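Local coordinates for glycoside hydrolase family 16 protein (Akkermansia muciniphila, PDB 6T2N) that probably acts as an endo-beta-galactosidase that cleaves within mucin O-glycan chains, an initiating step of mucin breakdown by gut bacteria, at residues A[105-110]-A[129-134]; A[162-167]-A[180-185]; A[195-200]-A[246-251]. All coordinates share one frame; numbering follows the deposited sequence.

All three contacts reach the mixed sheet of the GH16 domain and follow one another along the chain. Contact 1 lies at the periphery, its centre about 20 Å from that of contact 2 and about 32 Å from that of contact 3. Contact 2 is close to the middle of the molecule and carries most of the run, starting at Glu179, that matches the GH16 active-site signature; the side chain of Ile164 is about 13 Å from the bound calcium ion. Contacts 2 and 3, with centres about 13 Å apart, touch directly: Asp181 OD2 is 2.8 Å from His198 NE2, a probable hydrogen bond, and Ile180 CG2 packs 3.7 Å from Phe197 CE1, so contact 3 continues the core behind the signature strand.

Contact 1 of 3, residues A[105-110]-A[129-134]; sequences HFEKFA and PYTSGS
Thr131 and Glu107 form the side-chain hydrogen bond of this contact: Thr131 OG1 donates to Glu107 OE1 at 2.8 Å, reaching that oxygen on the anti side of the carboxylate and 34° out of its plane. OE1 also takes part in salt bridges with Lys91 and Arg89, so one carboxylate oxygen is shared by a hydroxyl and two cations, and the nearby positive charges would probably stabilise its ionised form. The hydroxyl is aimed there by the first torsion of Thr131 (chi1 54°), which sets OG1 between the backbone N and the carbonyl carbon. The backbones add a reciprocal pair of nearly linear bonds, His105 N to Thr131 O at 3.0 Å and Thr131 N to His105 O at 2.9 Å. His105 O is approached as well by Tyr130 CA at 3.2 Å, a CA-H...O contact. Farther out, the methyl of Thr131 meets the side chain of Phe109, with CG2 3.4 Å from Phe109 CB. Phe106 instead presents its edge to the face of Tyr130: the centroids lie 5.5 Å apart, the planes are inclined at 75°, and Phe106 CD1 comes 3.8 Å from Tyr130 CZ. The phenol is anchored at its far end by a hydrogen bond from OH to Pro284 O, while Tyr290 makes another edge-to-face pair with the ring. His105 and Thr131 thus form a single antiparallel, hydrogen-bonded bridge, with a T-shaped stack beside it, that ties a peripheral loop to strand 127-136 in the mixed sheet of the GH16 beta-sandwich.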
# COMPACT_ATOMS: atom_id res chain seq x y z
N HIS A 105 -9.12 3.15 -16.12
CA HIS A 105 -9.75 3.41 -17.43
C HIS A 105 -8.71 3.11 -18.50
O HIS A 105 -7.64 3.74 -18.43
CB HIS A 105 -10.16 4.88 -17.62
CG HIS A 105 -11.21 5.36 -16.70
ND1 HIS A 105 -12.52 5.17 -16.97
CD2 HIS A 105 -11.13 6.02 -15.53
CE1 HIS A 105 -13.23 5.70 -15.99
NE2 HIS A 105 -12.41 6.23 -15.10
N PHE A 106 -9.04 2.23 -19.44
CA PHE A 106 -8.31 2.10 -20.72
C PHE A 106 -8.43 3.46 -21.44
O PHE A 106 -9.50 3.77 -21.88
CB PHE A 106 -8.89 0.95 -21.54
CG PHE A 106 -8.31 0.89 -22.91
CD1 PHE A 106 -7.07 0.31 -23.10
CD2 PHE A 106 -8.96 1.47 -23.99
CE1 PHE A 106 -6.51 0.27 -24.38
CE2 PHE A 106 -8.40 1.43 -25.25
CZ PHE A 106 -7.17 0.85 -25.44
N GLU A 107 -7.36 4.26 -21.49
CA GLU A 107 -7.41 5.66 -21.97
C GLU A 107 -5.97 6.17 -22.14
O GLU A 107 -5.24 6.32 -21.15
CB GLU A 107 -8.24 6.51 -21.01
CG GLU A 107 -7.74 7.93 -20.93
CD GLU A 107 -8.39 8.78 -19.87
OE1 GLU A 107 -8.67 8.27 -18.75
OE2 GLU A 107 -8.58 9.97 -20.12
N LYS A 108 -5.54 6.38 -23.38
CA LYS A 108 -4.17 6.85 -23.66
C LYS A 108 -4.03 8.24 -23.08
O LYS A 108 -4.89 9.08 -23.36
CB LYS A 108 -3.91 6.84 -25.16
CG LYS A 108 -2.55 7.34 -25.59
CD LYS A 108 -2.37 7.15 -27.07
CE LYS A 108 -1.12 7.80 -27.61
NZ LYS A 108 -1.16 7.83 -29.09
N PHE A 109 -2.97 8.48 -22.32
CA PHE A 109 -2.85 9.70 -21.48
C PHE A 109 -1.37 9.97 -21.23
O PHE A 109 -0.62 9.01 -20.99
CB PHE A 109 -3.64 9.52 -20.19
CG PHE A 109 -3.86 10.76 -19.37
CD1 PHE A 109 -2.95 11.13 -18.40
CD2 PHE A 109 -4.99 11.54 -19.54
CE1 PHE A 109 -3.16 12.25 -17.60
CE2 PHE A 109 -5.20 12.67 -18.75
CZ PHE A 109 -4.29 13.01 -17.76
N ALA A 110 -0.97 11.24 -21.33
CA ALA A 110 0.45 11.64 -21.29
C ALA A 110 0.99 11.43 -19.87
O ALA A 110 0.23 11.65 -18.91
CB ALA A 110 0.61 13.06 -21.76
N PRO A 129 -1.24 3.64 -22.16
CA PRO A 129 -2.67 3.32 -22.32
C PRO A 129 -3.10 3.37 -20.85
O PRO A 129 -2.18 3.44 -20.02
CB PRO A 129 -2.66 1.94 -22.98
CG PRO A 129 -1.37 1.30 -22.52
CD PRO A 129 -0.40 2.44 -22.31
N TYR A 130 -4.35 3.23 -20.45
CA TYR A 130 -4.61 3.01 -18.95
C TYR A 130 -4.12 4.09 -17.93
O TYR A 130 -2.96 4.36 -17.71
CB TYR A 130 -4.01 1.75 -18.29
CG TYR A 130 -4.61 0.46 -18.81
CD1 TYR A 130 -5.94 0.07 -18.50
CD2 TYR A 130 -3.96 -0.20 -19.81
CE1 TYR A 130 -6.58 -1.02 -19.14
CE2 TYR A 130 -4.58 -1.28 -20.47
CZ TYR A 130 -5.89 -1.69 -20.13
OH TYR A 130 -6.38 -2.76 -20.83
N THR A 131 -5.17 4.77 -17.37
CA THR A 131 -5.09 5.77 -16.27
C THR A 131 -5.64 5.03 -15.06
O THR A 131 -6.43 4.09 -15.25
CB THR A 131 -5.87 7.03 -16.64
OG1 THR A 131 -7.18 6.64 -17.01
CG2 THR A 131 -5.29 7.76 -17.84
N SER A 132 -5.18 5.36 -13.88
CA SER A 132 -5.79 4.83 -12.65
C SER A 132 -5.50 5.86 -11.56
O SER A 132 -4.90 6.93 -11.91
CB SER A 132 -5.27 3.43 -12.35
OG SER A 132 -6.00 2.82 -11.28
N GLY A 133 -5.83 5.50 -10.31
CA GLY A 133 -5.54 6.34 -9.11
C GLY A 133 -4.64 5.69 -8.06
O GLY A 133 -4.69 4.47 -7.87
N SER A 134 -3.89 6.52 -7.37
CA SER A 134 -3.00 6.16 -6.26
C SER A 134 -3.01 7.36 -5.31
O SER A 134 -2.80 8.52 -5.81
CB SER A 134 -1.58 5.82 -6.73
OG SER A 134 -0.76 5.41 -5.65

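Contact 2 of 3, residues A[162-167]-A[180-185]; sequences PAIWLL and IDMLEN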
# COMPACT_ATOMS: atom_id res chain seq x y z
N PRO A 162 -4.68 -4.28 -7.53
CA PRO A 162 -5.01 -3.46 -6.38
C PRO A 162 -3.99 -3.80 -5.30
O PRO A 162 -3.56 -4.96 -5.22
CB PRO A 162 -6.44 -3.89 -6.00
CG PRO A 162 -6.65 -5.27 -6.67
CD PRO A 162 -5.54 -5.45 -7.68
N ALA A 163 -3.67 -2.81 -4.49
CA ALA A 163 -2.66 -2.92 -3.43
C ALA A 163 -3.00 -1.96 -2.30
O ALA A 163 -3.36 -0.82 -2.59
CB ALA A 163 -1.31 -2.64 -3.99
N ILE A 164 -2.91 -2.45 -1.06
CA ILE A 164 -2.78 -1.66 0.19
C ILE A 164 -1.37 -1.91 0.71
O ILE A 164 -1.06 -3.05 1.01
CB ILE A 164 -3.85 -2.13 1.17
CG1 ILE A 164 -5.23 -1.97 0.53
CG2 ILE A 164 -3.75 -1.47 2.53
CD1 ILE A 164 -6.26 -2.88 1.14
N TRP A 165 -0.54 -0.87 0.81
CA TRP A 165 0.85 -1.08 1.23
C TRP A 165 1.51 0.19 1.77
O TRP A 165 1.02 1.28 1.55
CB TRP A 165 1.59 -1.72 0.07
CG TRP A 165 1.61 -0.87 -1.13
CD1 TRP A 165 0.54 -0.49 -1.88
CD2 TRP A 165 2.76 -0.29 -1.76
NE1 TRP A 165 0.96 0.30 -2.90
CE2 TRP A 165 2.31 0.43 -2.86
CE3 TRP A 165 4.13 -0.30 -1.49
CZ2 TRP A 165 3.17 1.14 -3.69
CZ3 TRP A 165 4.98 0.39 -2.32
CH2 TRP A 165 4.50 1.09 -3.41
N LEU A 166 2.55 -0.02 2.58
CA LEU A 166 3.32 1.01 3.32
C LEU A 166 4.83 0.83 3.05
O LEU A 166 5.28 -0.30 2.92
CB LEU A 166 3.05 0.86 4.81
CG LEU A 166 1.57 0.85 5.22
CD1 LEU A 166 1.00 -0.57 5.34
CD2 LEU A 166 1.37 1.61 6.51
N LEU A 167 5.53 1.96 2.91
CA LEU A 167 6.99 2.12 2.70
C LEU A 167 7.53 2.90 3.90
O LEU A 167 6.86 3.89 4.29
CB LEU A 167 7.24 2.95 1.44
CG LEU A 167 7.08 2.24 0.09
CD1 LEU A 167 6.96 3.25 -1.06
CD2 LEU A 167 8.22 1.26 -0.14
N ILE A 180 5.73 -3.00 3.66
CA ILE A 180 4.64 -3.83 4.26
C ILE A 180 3.45 -3.79 3.29
O ILE A 180 2.83 -2.74 3.19
CB ILE A 180 4.26 -3.27 5.64
CG1 ILE A 180 5.50 -3.04 6.50
CG2 ILE A 180 3.23 -4.14 6.34
CD1 ILE A 180 5.22 -2.15 7.66
N ASP A 181 3.23 -4.90 2.59
CA ASP A 181 2.16 -5.14 1.61
C ASP A 181 0.98 -5.82 2.32
O ASP A 181 1.01 -7.09 2.40
CB ASP A 181 2.74 -6.05 0.52
CG ASP A 181 3.99 -5.46 -0.16
OD1 ASP A 181 4.26 -4.26 0.08
OD2 ASP A 181 4.59 -6.18 -1.00
N MET A 182 0.00 -5.06 2.83
CA MET A 182 -1.16 -5.69 3.53
C MET A 182 -1.97 -6.48 2.48
O MET A 182 -2.33 -7.68 2.76
CB MET A 182 -2.03 -4.68 4.31
CG MET A 182 -1.23 -3.72 5.17
SD MET A 182 -2.19 -2.44 6.09
CE MET A 182 -3.71 -3.32 6.48
N LEU A 183 -2.16 -5.90 1.28
CA LEU A 183 -2.85 -6.58 0.16
C LEU A 183 -2.12 -6.35 -1.16
O LEU A 183 -1.86 -5.18 -1.51
CB LEU A 183 -4.28 -6.06 0.03
CG LEU A 183 -4.96 -6.33 -1.32
CD1 LEU A 183 -5.23 -7.81 -1.50
CD2 LEU A 183 -6.24 -5.53 -1.44
N GLU A 184 -1.92 -7.44 -1.89
CA GLU A 184 -1.69 -7.45 -3.34
C GLU A 184 -2.44 -8.63 -3.94
O GLU A 184 -2.44 -9.71 -3.32
CB GLU A 184 -0.20 -7.53 -3.61
CG GLU A 184 0.53 -6.25 -3.30
CD GLU A 184 2.01 -6.45 -3.42
OE1 GLU A 184 2.58 -7.40 -2.76
OE2 GLU A 184 2.58 -5.72 -4.23
N ASN A 185 -3.09 -8.40 -5.08
CA ASN A 185 -3.98 -9.40 -5.74
C ASN A 185 -3.56 -9.39 -7.19
O ASN A 185 -3.27 -8.27 -7.61
CB ASN A 185 -5.44 -9.00 -5.55
CG ASN A 185 -6.44 -9.90 -6.23
OD1 ASN A 185 -6.56 -11.09 -5.91
ND2 ASN A 185 -7.16 -9.33 -7.18
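Ile164, Leu166 and Leu183 bury the most surface here, all pointing to the sheet face they share with Ile180. Ile164 works with both branches. Its first torsion (chi1 -58°) leaves CG2 anti to the backbone N, and that methyl rests 4.0 Å from Met182 SD, whereas CD1, at the end of the other branch, meets Leu183 CD2 at 3.7 Å. The backbones of the pair are joined in both directions: Leu183 N reaches Ile164 O at 3.1 Å, almost straight (176°) and on a lone pair in the carbonyl plane, while the return bond from Ile164 N to Leu183 O is 3.0 Å long and more bent (141°). Leu166 brings CD1 to 3.8 Å from Met182 SD, so the sulfur touches both Ile164 and Leu166. Leu166 is also bonded to Ile180 both ways, N to O and O to N, each at 2.8 Å. Tyr227 and Met229 of the opposing sheet pack against this apolar face. On the reverse face stand Trp165, Asp181 and Glu184; Asp181 OD2 bonds to His198. Between Ile164 and Trp165 the register slips by one, with Met182 and Leu183 both facing Ile164: a classic beta bulge. It falls within the run Glu179 to Glu184, which matches the bulged Glu-x-Asp-x-x-Glu signature of GH16, whose two glutamates serve in relatives as nucleophile and acid/base.

Contact 3 of 3, residues A[195-200]-A[246-251]; sequences STFHLS and KSIDLN
Phe197 meets two residues of strand 243-249, turning a face to Ile248 and an edge to Lys246. Ile248 CG2 sits over the ring, 4.0 Å from its centroid and only 16° off the normal, a CH-pi contact in which the methyl leans toward the rim. Ile248 can offer that methyl because its CG1 is anti to the backbone N, leaving CG2 between N and the carbonyl carbon. Lys246 approaches near the ring plane instead, with CG 3.8 Å from Phe197 CE2. The lysine chain then bends (chi2 72°), carrying its amino end away from the aromatic, so only the aliphatic root takes part in the packing. Nearby, Lys246 CB also lies 3.9 Å from Ser195 O. An alanine in place of Phe197 would probably leave the Ile248 methyl without its ring and open a gap between the two strands. Beyond Ile248, Asp249 OD1 accepts from Asn251 N at 2.9 Å, an Asx turn where strand 243-249 finishes. The axes of 195-198 and 246-249 pass 7.6 Å apart at 27°, wider than hydrogen-bonded neighbours, which fits packing between sheets. Strand 192-198 lies in the mixed sheet beside 179-181 and 211-216, and 243-249 pairs with 235-240 in the antiparallel one; Ile236 and Leu238 from that neighbour, with Ile180 from the signature strand, also pack against the Phe197 side chain.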
# COMPACT_ATOMS: atom_id res chain seq x y z
N SER A 195 0.15 -11.04 1.27
CA SER A 195 0.76 -10.07 2.23
C SER A 195 2.23 -10.44 2.42
O SER A 195 2.57 -11.66 2.35
CB SER A 195 0.03 -10.05 3.50
OG SER A 195 -1.35 -10.36 3.27
N THR A 196 3.09 -9.42 2.47
CA THR A 196 4.50 -9.54 2.01
C THR A 196 5.29 -8.40 2.65
O THR A 196 4.77 -7.30 2.74
CB THR A 196 4.58 -9.69 0.48
OG1 THR A 196 3.97 -10.91 0.02
CG2 THR A 196 5.98 -9.80 -0.05
N PHE A 197 6.46 -8.74 3.22
CA PHE A 197 7.44 -7.79 3.81
C PHE A 197 8.71 -7.81 2.95
O PHE A 197 9.05 -8.88 2.40
CB PHE A 197 7.72 -8.19 5.24
CG PHE A 197 6.44 -8.14 6.08
CD1 PHE A 197 6.08 -7.02 6.71
CD2 PHE A 197 5.76 -9.35 6.34
CE1 PHE A 197 5.06 -7.10 7.63
CE2 PHE A 197 4.74 -9.42 7.27
CZ PHE A 197 4.40 -8.29 7.92
N HIS A 198 9.31 -6.65 2.75
CA HIS A 198 10.44 -6.48 1.81
C HIS A 198 11.42 -5.69 2.62
O HIS A 198 10.95 -4.77 3.35
CB HIS A 198 10.13 -5.68 0.52
CG HIS A 198 9.11 -6.24 -0.40
ND1 HIS A 198 9.44 -7.11 -1.42
CD2 HIS A 198 7.77 -6.07 -0.46
CE1 HIS A 198 8.36 -7.46 -2.06
NE2 HIS A 198 7.32 -6.84 -1.49
N LEU A 199 12.68 -6.05 2.48
CA LEU A 199 13.81 -5.66 3.37
C LEU A 199 15.07 -6.36 2.90
O LEU A 199 14.97 -7.40 2.18
CB LEU A 199 13.55 -6.01 4.84
CG LEU A 199 13.69 -7.45 5.30
CD1 LEU A 199 13.82 -7.37 6.80
CD2 LEU A 199 12.51 -8.35 4.97
N SER A 200 16.21 -5.79 3.22
CA SER A 200 17.46 -6.39 2.76
C SER A 200 17.89 -7.42 3.80
O SER A 200 17.42 -7.41 4.93
CB SER A 200 18.48 -5.37 2.47
OG SER A 200 19.24 -5.13 3.63
N LYS A 246 0.57 -13.31 7.07
CA LYS A 246 2.02 -13.35 7.35
C LYS A 246 2.32 -12.58 8.65
O LYS A 246 1.81 -11.51 8.88
CB LYS A 246 2.72 -12.84 6.11
CG LYS A 246 4.20 -13.02 6.11
CD LYS A 246 4.61 -14.46 5.93
CE LYS A 246 6.04 -14.67 6.38
NZ LYS A 246 6.65 -15.83 5.70
N SER A 247 3.07 -13.22 9.53
CA SER A 247 3.72 -12.60 10.71
C SER A 247 5.20 -12.49 10.39
O SER A 247 5.69 -13.35 9.66
CB SER A 247 3.52 -13.46 11.94
OG SER A 247 4.69 -14.25 12.19
N ILE A 248 5.87 -11.51 10.97
CA ILE A 248 7.34 -11.38 11.01
C ILE A 248 7.76 -11.13 12.47
O ILE A 248 7.02 -10.42 13.14
CB ILE A 248 7.70 -10.25 10.04
CG1 ILE A 248 9.21 -10.23 9.79
CG2 ILE A 248 7.20 -8.90 10.51
CD1 ILE A 248 9.62 -9.10 8.88
N ASP A 249 8.81 -11.79 13.00
CA ASP A 249 9.38 -11.43 14.34
C ASP A 249 10.45 -10.36 14.06
O ASP A 249 11.36 -10.63 13.25
CB ASP A 249 9.80 -12.68 15.12
CG ASP A 249 10.67 -12.45 16.36
OD1 ASP A 249 10.94 -11.24 16.68
OD2 ASP A 249 11.11 -13.50 16.99
N LEU A 250 10.31 -9.15 14.61
CA LEU A 250 11.25 -8.01 14.32
C LEU A 250 12.65 -8.25 14.98
O LEU A 250 13.65 -7.55 14.61
CB LEU A 250 10.59 -6.71 14.79
CG LEU A 250 9.79 -5.92 13.74
CD1 LEU A 250 9.22 -6.83 12.66
CD2 LEU A 250 8.67 -5.14 14.41
N ASN A 251 12.79 -9.21 15.91
CA ASN A 251 14.12 -9.59 16.52
C ASN A 251 15.05 -10.35 15.50
O ASN A 251 16.21 -10.34 15.57
CB ASN A 251 14.09 -10.39 17.89
CG ASN A 251 13.32 -9.35 18.95
OD1 ASN A 251 12.16 -9.49 19.34
ND2 ASN A 251 13.90 -8.33 19.43